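Local coordinates for PHOX (Pseudomonas fluorescens, PDB 4A9V), which hydrolyses phosphate monoesters as an alkaline phosphatase, a beta-propeller enzyme that carries a complex iron-calcium cofactor, at residues A58-Q63 against N140-G145. Sequence-based numbering, arbitrary orientation.
Sequences AAQEVQ and NRRIHG
Glu-61 lies over one face of the His-144 imidazole, its CG 4.0 Å from the ring centroid and 26° off the ring normal, a CH-pi contact displaced toward the rim. CG stands anti to the carbonyl carbon, and the extended chain carries the carboxylate along the NE2-CE1 side of the ring, nearly parallel to it (planes 7° apart). A water in the ring plane binds His-144 NE2 at 2.9 Å and makes a weak, longer bond to Glu-61 OE1, whose stronger partner is Arg-111 of helix 107-115; Asn-146 holds the other ring nitrogen, ND1.

Bends at chi2 and chi3 fold Arg-142 back, and its NH1 donates to Gln-63 O at 2.9 Å. The N-H...O angle of 158° shows a fairly straight bond; NH1 arrives end-on, along the C=O dipole, with the oxygen near the guanidinium plane. NH1 also reaches Ala-115 O, while NH2 donates to Ile-143 O from above that carbonyl's plane.

The type I turn Gln-60 to Gln-63 is thus tied to strand 130-144, at one edge of a four-stranded antiparallel sheet of the beta-propeller. With backbone carbonyls as its acceptors here, the buried guanidinium is probably stabilised by dipoles, whereas the stacked carboxylate might favour protonation of His-144, though the Arg-111 salt bridge would temper this.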
loop_
_atom_site.group_PDB
_atom_site.type_symbol
_atom_site.label_atom_id
_atom_site.label_comp_id
_atom_site.label_asym_id
_atom_site.label_seq_id
_atom_site.Cartn_x
_atom_site.Cartn_y
_atom_site.Cartn_z
ATOM N N ALA A 58 4.923 -25.299 4.791
ATOM C CA ALA A 58 4.654 -25.768 3.439
ATOM C C ALA A 58 3.188 -25.576 3.059
ATOM O O ALA A 58 2.877 -25.211 1.929
ATOM C CB ALA A 58 5.052 -27.229 3.296
ATOM N N ALA A 59 2.286 -25.803 4.009
ATOM C CA ALA A 59 0.876 -25.533 3.767
ATOM C C ALA A 59 0.622 -24.049 3.537
ATOM O O ALA A 59 -0.124 -23.675 2.643
ATOM C CB ALA A 59 0.025 -26.044 4.918
ATOM N N GLN A 60 1.252 -23.193 4.334
ATOM C CA GLN A 60 1.016 -21.764 4.205
ATOM C C GLN A 60 1.517 -21.241 2.856
ATOM O O GLN A 60 0.930 -20.309 2.304
ATOM C CB GLN A 60 1.660 -20.996 5.361
ATOM C CG GLN A 60 1.431 -19.490 5.308
ATOM C CD GLN A 60 -0.027 -19.095 5.435
ATOM O OE1 GLN A 60 -0.601 -19.100 6.519
ATOM N NE2 GLN A 60 -0.633 -18.742 4.315
ATOM N N GLU A 61 2.517 -21.912 2.281
ATOM C CA GLU A 61 3.016 -21.548 0.955
ATOM C C GLU A 61 2.021 -21.823 -0.166
ATOM O O GLU A 61 2.210 -21.322 -1.274
ATOM C CB GLU A 61 4.350 -22.249 0.665
ATOM C CG GLU A 61 5.485 -21.709 1.529
ATOM C CD GLU A 61 6.789 -22.485 1.427
ATOM O OE1 GLU A 61 6.804 -23.616 0.901
ATOM O OE2 GLU A 61 7.775 -22.048 2.058
ATOM N N VAL A 62 0.960 -22.580 0.120
ATOM C CA VAL A 62 -0.091 -22.860 -0.861
ATOM C C VAL A 62 -1.473 -22.430 -0.357
ATOM O O VAL A 62 -2.500 -22.847 -0.891
ATOM C CB VAL A 62 -0.118 -24.350 -1.292
ATOM C CG1 VAL A 62 1.157 -24.701 -2.044
ATOM C CG2 VAL A 62 -0.325 -25.277 -0.104
ATOM N N GLN A 63 -1.477 -21.540 0.632
ATOM C CA GLN A 63 -2.701 -20.966 1.185
ATOM C C GLN A 63 -2.659 -19.451 1.037
ATOM O O GLN A 63 -1.592 -18.844 1.031
ATOM C CB GLN A 63 -2.836 -21.319 2.672
ATOM C CG GLN A 63 -3.144 -22.787 2.918
ATOM C CD GLN A 63 -2.864 -23.228 4.343
ATOM O OE1 GLN A 63 -2.035 -22.642 5.057
ATOM N NE2 GLN A 63 -3.491 -24.324 4.738
ATOM N N ASN A 140 -4.273 -19.598 -9.938
ATOM C CA ASN A 140 -4.056 -19.348 -8.519
ATOM C C ASN A 140 -2.585 -19.548 -8.188
ATOM O O ASN A 140 -1.980 -20.534 -8.607
ATOM C CB ASN A 140 -4.902 -20.278 -7.657
ATOM C CG ASN A 140 -6.386 -19.987 -7.751
ATOM O OD1 ASN A 140 -6.818 -18.977 -8.324
ATOM N ND2 ASN A 140 -7.180 -20.853 -7.134
ATOM N N ARG A 141 -2.031 -18.674 -7.354
ATOM C CA ARG A 141 -0.603 -18.708 -7.106
ATOM C C ARG A 141 -0.277 -17.967 -5.828
ATOM O O ARG A 141 -0.812 -16.892 -5.580
ATOM C CB ARG A 141 0.115 -18.049 -8.283
ATOM C CG ARG A 141 1.613 -18.136 -8.212
ATOM C CD ARG A 141 2.250 -17.397 -9.368
ATOM N NE ARG A 141 3.688 -17.550 -9.314
ATOM C CZ ARG A 141 4.528 -17.114 -10.237
ATOM N NH1 ARG A 141 4.095 -16.309 -11.202
ATOM N NH2 ARG A 141 5.814 -17.424 -10.134
ATOM N N ARG A 142 0.671 -18.503 -5.069
ATOM C CA ARG A 142 1.370 -17.738 -4.040
ATOM C C ARG A 142 2.750 -17.322 -4.529
ATOM O O ARG A 142 3.541 -18.152 -4.973
ATOM C CB ARG A 142 1.506 -18.536 -2.745
ATOM C CG ARG A 142 0.225 -18.685 -1.944
ATOM C CD ARG A 142 -0.455 -17.362 -1.620
ATOM N NE ARG A 142 0.459 -16.317 -1.165
ATOM C CZ ARG A 142 1.161 -16.379 -0.039
ATOM N NH1 ARG A 142 0.882 -17.292 0.878
ATOM N NH2 ARG A 142 2.149 -15.522 0.183
ATOM N N ILE A 143 3.049 -16.043 -4.349
ATOM C CA ILE A 143 4.398 -15.529 -4.371
ATOM C C ILE A 143 4.686 -15.105 -2.939
ATOM O O ILE A 143 3.861 -14.432 -2.324
ATOM C CB ILE A 143 4.509 -14.343 -5.345
ATOM C CG1 ILE A 143 4.158 -14.810 -6.766
ATOM C CG2 ILE A 143 5.903 -13.743 -5.302
ATOM C CD1 ILE A 143 3.665 -13.728 -7.693
ATOM N N HIS A 144 5.720 -15.667 -2.340
ATOM C CA HIS A 144 5.940 -15.445 -0.923
ATOM C C HIS A 144 7.349 -15.012 -0.625
ATOM O O HIS A 144 8.151 -14.748 -1.531
ATOM C CB HIS A 144 5.547 -16.689 -0.125
ATOM C CG HIS A 144 6.253 -17.939 -0.566
ATOM N ND1 HIS A 144 7.580 -18.117 -0.401
ATOM C CD2 HIS A 144 5.775 -19.080 -1.199
ATOM C CE1 HIS A 144 7.933 -19.305 -0.908
ATOM N NE2 HIS A 144 6.823 -19.905 -1.377
ATOM N N GLY A 145 7.665 -14.906 0.660
ATOM C CA GLY A 145 8.923 -14.322 1.093
ATOM C C GLY A 145 10.167 -15.137 0.792
ATOM O O GLY A 145 11.276 -14.623 0.943
HETATM O O HOH W 1 6.966 -22.630 -2.378
#